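Local coordinates for short-chain dehydrogenase/reductase SDR (Burkholderia phymatum, PDB 5IG2), which binds NAD and probably uses it to oxidise or reduce substrates at a CH-OH group, as members of the short-chain dehydrogenase/reductase family do, at the interface of chains A and B. Numbering follows the deposited sequence. Chains: chain A/B, Short-chain dehydrogenase/reductase SDR.

Contact 1: the interface of chains A and B. Residues chain A 155, 172, 176, 258-259, 270, 274; chain B 273, 276-277, 281, 283.
Helix 267-278 of chain B, with the loop that follows it, packs against helix 162-185, the short strand 259-260 and helix 267-278 of chain A. B:Ile277 lies between the ring of A:Tyr259 and the imidazole of A:His274. B:Ile277 CG1 sits 3.6 Å from A:Tyr259 CZ, while B:Ile277 CD1 comes within 4.0 Å of A:His274 CE1. Both faces of the phenol ring are met, one by A:Phe258 and the other by B:Ile277 through CA and CG1, while the ring edge meets the B:Arg281 carbonyl. A:Phe258 points an edge, through CD2, at the centre of its face; B:Pro283 packs on a face of that phenyl, its CG 4.0 Å from the ring centroid.

The charged contact runs from B:Arg273, extended from CG to NE with CG anti to the backbone N (chi1 173°). B:Arg273 NE donates to the syn lone pair of A:Glu176 OE2 at 2.7 Å, nearly straight at 166°, within a salt bridge; the bond from NH2 to OE1 is weak, in keeping with planes turned 62° apart. A:Tyr259 OH donates to A:Glu176 OE1 from above the carboxylate plane at 2.5 Å, and shares a water with B:Asp276 OD2. B:Arg281 grips B:Asp276 side-on, NE and NH2 both donating to OD1 in a salt bridge, which should fix that carboxylate.

The patch lies at the C-terminal end of the Rossmann-type SDR fold, where the last helix and its tail reach the partner.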
loop_
_atom_site.group_PDB
_atom_site.type_symbol
_atom_site.label_atom_id
_atom_site.label_comp_id
_atom_site.label_asym_id
_atom_site.label_seq_id
_atom_site.Cartn_x
_atom_site.Cartn_y
_atom_site.Cartn_z
ATOM N N LEU A 155 -5.287 -2.926 -8.886
ATOM C CA LEU A 155 -6.645 -3.447 -8.833
ATOM C C LEU A 155 -6.684 -4.961 -8.766
ATOM O O LEU A 155 -7.753 -5.524 -8.509
ATOM C CB LEU A 155 -7.445 -2.983 -10.064
ATOM C CG LEU A 155 -7.343 -1.494 -10.427
ATOM C CD1 LEU A 155 -7.925 -1.254 -11.826
ATOM C CD2 LEU A 155 -8.037 -0.606 -9.397
ATOM N N VAL A 172 -3.565 3.389 -5.422
ATOM C CA VAL A 172 -4.999 3.432 -5.714
ATOM C C VAL A 172 -5.759 4.069 -4.557
ATOM O O VAL A 172 -6.486 5.056 -4.734
ATOM C CB VAL A 172 -5.531 2.022 -6.012
ATOM C CG1 VAL A 172 -7.068 2.023 -5.952
ATOM C CG2 VAL A 172 -5.031 1.557 -7.361
ATOM N N GLU A 176 -7.761 7.635 -4.349
ATOM C CA GLU A 176 -9.198 7.696 -4.083
ATOM C C GLU A 176 -9.492 8.597 -2.890
ATOM O O GLU A 176 -10.390 9.447 -2.941
ATOM C CB GLU A 176 -9.756 6.288 -3.843
ATOM C CG GLU A 176 -9.735 5.395 -5.082
ATOM C CD GLU A 176 -10.179 3.964 -4.792
ATOM O OE1 GLU A 176 -10.458 3.222 -5.763
ATOM O OE2 GLU A 176 -10.251 3.582 -3.600
ATOM N N PHE A 258 -11.824 10.466 -12.912
ATOM C CA PHE A 258 -10.910 9.948 -11.893
ATOM C C PHE A 258 -10.206 8.668 -12.339
ATOM O O PHE A 258 -8.977 8.601 -12.352
ATOM C CB PHE A 258 -11.643 9.705 -10.576
ATOM C CG PHE A 258 -10.742 9.155 -9.512
ATOM C CD1 PHE A 258 -9.864 9.993 -8.835
ATOM C CD2 PHE A 258 -10.729 7.803 -9.223
ATOM C CE1 PHE A 258 -9.011 9.492 -7.868
ATOM C CE2 PHE A 258 -9.876 7.300 -8.261
ATOM C CZ PHE A 258 -9.020 8.143 -7.584
ATOM N N TYR A 259 -10.966 7.635 -12.694
ATOM C CA TYR A 259 -10.375 6.354 -13.076
ATOM C C TYR A 259 -9.963 6.361 -14.547
ATOM O O TYR A 259 -10.815 6.490 -15.436
ATOM C CB TYR A 259 -11.363 5.220 -12.827
ATOM C CG TYR A 259 -11.607 4.917 -11.361
ATOM C CD1 TYR A 259 -10.608 4.342 -10.576
ATOM C CD2 TYR A 259 -12.842 5.180 -10.772
ATOM C CE1 TYR A 259 -10.825 4.048 -9.241
ATOM C CE2 TYR A 259 -13.074 4.890 -9.423
ATOM C CZ TYR A 259 -12.061 4.321 -8.667
ATOM O OH TYR A 259 -12.272 4.028 -7.329
ATOM N N VAL A 270 -10.684 -7.871 -13.084
ATOM C CA VAL A 270 -10.947 -7.056 -11.902
ATOM C C VAL A 270 -12.254 -7.488 -11.248
ATOM O O VAL A 270 -12.331 -7.672 -10.028
ATOM C CB VAL A 270 -10.950 -5.562 -12.276
ATOM C CG1 VAL A 270 -11.410 -4.708 -11.103
ATOM C CG2 VAL A 270 -9.556 -5.138 -12.714
ATOM N N HIS A 274 -13.067 -8.746 -7.377
ATOM C CA HIS A 274 -14.111 -8.109 -6.580
ATOM C C HIS A 274 -15.146 -9.130 -6.142
ATOM O O HIS A 274 -15.637 -9.090 -5.005
ATOM C CB HIS A 274 -14.769 -6.982 -7.381
ATOM C CG HIS A 274 -13.894 -5.785 -7.574
ATOM N ND1 HIS A 274 -14.240 -4.736 -8.397
ATOM C CD2 HIS A 274 -12.691 -5.463 -7.037
ATOM C CE1 HIS A 274 -13.286 -3.822 -8.366
ATOM N NE2 HIS A 274 -12.334 -4.237 -7.546
ATOM N N ARG B 273 -17.811 0.734 -3.952
ATOM C CA ARG B 273 -16.487 1.084 -4.450
ATOM C C ARG B 273 -16.122 0.228 -5.655
ATOM O O ARG B 273 -15.593 0.738 -6.652
ATOM C CB ARG B 273 -15.440 0.935 -3.334
ATOM C CG ARG B 273 -13.999 1.124 -3.819
ATOM C CD ARG B 273 -12.900 1.041 -2.733
ATOM N NE ARG B 273 -11.618 1.209 -3.408
ATOM C CZ ARG B 273 -10.881 0.221 -3.910
ATOM N NH1 ARG B 273 -11.241 -1.049 -3.751
ATOM N NH2 ARG B 273 -9.773 0.506 -4.574
ATOM N N ASP B 276 -17.866 1.562 -8.640
ATOM C CA ASP B 276 -17.155 2.738 -9.145
ATOM C C ASP B 276 -16.054 2.328 -10.113
ATOM O O ASP B 276 -15.930 2.885 -11.211
ATOM C CB ASP B 276 -16.533 3.544 -7.998
ATOM C CG ASP B 276 -17.562 4.254 -7.123
ATOM O OD1 ASP B 276 -18.749 4.326 -7.518
ATOM O OD2 ASP B 276 -17.155 4.756 -6.040
ATOM N N ILE B 277 -15.241 1.347 -9.710
ATOM C CA ILE B 277 -14.090 0.938 -10.509
ATOM C C ILE B 277 -14.547 0.278 -11.800
ATOM O O ILE B 277 -14.100 0.642 -12.895
ATOM C CB ILE B 277 -13.182 -0.002 -9.697
ATOM C CG1 ILE B 277 -12.577 0.748 -8.504
ATOM C CG2 ILE B 277 -12.103 -0.611 -10.597
ATOM C CD1 ILE B 277 -12.003 -0.161 -7.436
ATOM N N ARG B 281 -16.276 5.203 -12.895
ATOM C CA ARG B 281 -17.093 6.295 -12.391
ATOM C C ARG B 281 -16.366 6.965 -11.232
ATOM O O ARG B 281 -15.774 6.283 -10.393
ATOM C CB ARG B 281 -18.456 5.754 -11.934
ATOM C CG ARG B 281 -19.355 6.724 -11.169
ATOM C CD ARG B 281 -20.671 6.030 -10.795
ATOM N NE ARG B 281 -20.467 5.029 -9.747
ATOM C CZ ARG B 281 -21.349 4.094 -9.411
ATOM N NH1 ARG B 281 -22.507 3.999 -10.056
ATOM N NH2 ARG B 281 -21.061 3.242 -8.435
ATOM N N PRO B 283 -15.303 8.434 -7.774
ATOM C CA PRO B 283 -15.658 7.780 -6.505
ATOM C C PRO B 283 -16.929 8.333 -5.876
ATOM O O PRO B 283 -17.125 9.545 -5.780
ATOM C CB PRO B 283 -14.434 8.050 -5.628
ATOM C CG PRO B 283 -13.298 8.111 -6.612
ATOM C CD PRO B 283 -13.868 8.772 -7.847
HETATM O O HOH W 1 -14.509 4.506 -5.465
#

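Contact 2: the interface of chains A and B. Residues chain A 156-162, 165-166; chain B 173, 177.
Helix 162-185 of chain B presents B:Ser173 and B:Thr177, one turn apart, to the chain A loop 156-161 and the first turn of A's own helix 162-185; in that loop A:Ser160 takes a positive phi (66°) just ahead of the helix start. The hydroxyls of A:Ser157 and B:Ser173 meet tip to tip, OG to OG at 2.7 Å, and either could be the donor. B:Ser173 turns its OG anti to the backbone N (chi1 -175°), pointing it toward A:Ser157 and to within 3.3 Å of A:Asn165 CB.

A:Asn165 spends its amide nitrogen on both chains. A:Asn165 ND2 gives a nearly straight bond (165°) to B:Thr177 OG1 at 3.0 Å, and another to the carbonyl oxygen of A:Pro158 at 2.9 Å, on a lone pair. Both acceptors lie in the amide plane, which should fix the rotation of that group. B:Thr177 OG1 in turn donates to B:Ser173 O one turn back, from above the carbonyl plane, so the hydroxyl both accepts and donates. The methyl B:Thr177 CG2 presses on the backbone at the helix start, 3.5 Å from A:Gly162 CA, a tight fit at a residue without a side chain. B:Thr177 CG2 also lies 3.4 Å from A:Pro158 O.

A:Asn165 lies within the SDR YXXXK motif, which ends at the NAD-binding Lys168, so this contact ties the partner's helix to the active-site segment and may steady it where the two chains pair.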
loop_
_atom_site.group_PDB
_atom_site.type_symbol
_atom_site.label_atom_id
_atom_site.label_comp_id
_atom_site.label_asym_id
_atom_site.label_seq_id
_atom_site.Cartn_x
_atom_site.Cartn_y
_atom_site.Cartn_z
ATOM N N LEU A 156 -5.555 -5.626 -8.996
ATOM C CA LEU A 156 -5.433 -7.075 -9.030
ATOM C C LEU A 156 -4.251 -7.471 -8.159
ATOM O O LEU A 156 -3.444 -6.629 -7.751
ATOM C CB LEU A 156 -5.223 -7.587 -10.465
ATOM C CG LEU A 156 -6.278 -7.249 -11.522
ATOM C CD1 LEU A 156 -5.771 -7.615 -12.905
ATOM C CD2 LEU A 156 -7.578 -7.976 -11.225
ATOM N N SER A 157 -4.135 -8.761 -7.877
ATOM C CA SER A 157 -3.015 -9.284 -7.098
ATOM C C SER A 157 -2.453 -10.508 -7.805
ATOM O O SER A 157 -2.690 -11.649 -7.384
ATOM C CB SER A 157 -3.449 -9.598 -5.665
ATOM O OG SER A 157 -3.823 -8.397 -5.012
ATOM N N PRO A 158 -1.700 -10.307 -8.891
ATOM C CA PRO A 158 -1.159 -11.451 -9.620
ATOM C C PRO A 158 -0.003 -12.080 -8.863
ATOM O O PRO A 158 0.736 -11.393 -8.138
ATOM C CB PRO A 158 -0.686 -10.838 -10.950
ATOM C CG PRO A 158 -1.033 -9.410 -10.901
ATOM C CD PRO A 158 -1.315 -9.030 -9.505
ATOM N N PRO A 159 0.203 -13.382 -9.020
ATOM C CA PRO A 159 1.254 -14.071 -8.265
ATOM C C PRO A 159 2.641 -13.518 -8.558
ATOM O O PRO A 159 2.917 -13.009 -9.649
ATOM C CB PRO A 159 1.136 -15.522 -8.747
ATOM C CG PRO A 159 -0.256 -15.632 -9.291
ATOM C CD PRO A 159 -0.555 -14.295 -9.887
ATOM N N SER A 160 3.520 -13.639 -7.557
ATOM C CA SER A 160 4.951 -13.356 -7.675
ATOM C C SER A 160 5.261 -11.885 -7.938
ATOM O O SER A 160 6.375 -11.557 -8.361
ATOM C CB SER A 160 5.607 -14.220 -8.764
ATOM O OG SER A 160 5.770 -15.555 -8.337
ATOM N N MET A 161 4.307 -10.979 -7.714
ATOM C CA MET A 161 4.579 -9.548 -7.830
ATOM C C MET A 161 4.050 -8.800 -6.609
ATOM O O MET A 161 3.689 -7.622 -6.694
ATOM C CB MET A 161 3.981 -8.976 -9.115
ATOM C CG MET A 161 4.598 -9.515 -10.412
ATOM S SD MET A 161 6.278 -8.937 -10.764
ATOM C CE MET A 161 6.036 -7.164 -10.870
ATOM N N GLY A 162 4.043 -9.477 -5.454
ATOM C CA GLY A 162 3.333 -8.968 -4.282
ATOM C C GLY A 162 3.800 -7.612 -3.784
ATOM O O GLY A 162 2.991 -6.819 -3.302
ATOM N N ASN A 165 2.506 -5.148 -6.418
ATOM C CA ASN A 165 1.059 -5.110 -6.228
ATOM C C ASN A 165 0.685 -4.252 -5.027
ATOM O O ASN A 165 -0.134 -3.332 -5.133
ATOM C CB ASN A 165 0.521 -6.530 -6.023
ATOM C CG ASN A 165 0.758 -7.435 -7.208
ATOM O OD1 ASN A 165 1.030 -6.981 -8.325
ATOM N ND2 ASN A 165 0.626 -8.742 -6.977
ATOM N N ALA A 166 1.278 -4.553 -3.867
ATOM C CA ALA A 166 0.931 -3.833 -2.645
ATOM C C ALA A 166 1.200 -2.343 -2.789
ATOM O O ALA A 166 0.396 -1.516 -2.338
ATOM C CB ALA A 166 1.708 -4.392 -1.449
ATOM N N SER B 173 -3.431 -6.532 -0.615
ATOM C CA SER B 173 -2.883 -7.078 -1.851
ATOM C C SER B 173 -1.694 -7.993 -1.592
ATOM O O SER B 173 -1.583 -9.057 -2.214
ATOM C CB SER B 173 -2.480 -5.959 -2.810
ATOM O OG SER B 173 -2.072 -6.537 -4.044
ATOM N N THR B 177 -1.564 -11.864 -2.734
ATOM C CA THR B 177 -0.469 -12.422 -3.521
ATOM C C THR B 177 0.199 -13.570 -2.779
ATOM O O THR B 177 0.542 -14.596 -3.384
ATOM C CB THR B 177 0.568 -11.350 -3.851
ATOM O OG1 THR B 177 -0.085 -10.198 -4.417
ATOM C CG2 THR B 177 1.581 -11.909 -4.862
#

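The C-alpha centres of contact 1 and contact 2 lie about 17 Å apart on the same A-B interface. Helix 162-185 takes part in both: in chain A it supplies A:Val172 and A:Glu176 to contact 1 and its first turn to contact 2, where chain B's copy provides the partner residues. The A loop is shared too, A:Leu155 belonging to contact 1 and its neighbours to contact 2. Two-fold symmetry repeats each contact with the chains exchanged, so apolar and charged packing and a small hydroxyl network recur across the pair. The deposited assembly holds six copies; the structure alone does not establish the oligomer in solution.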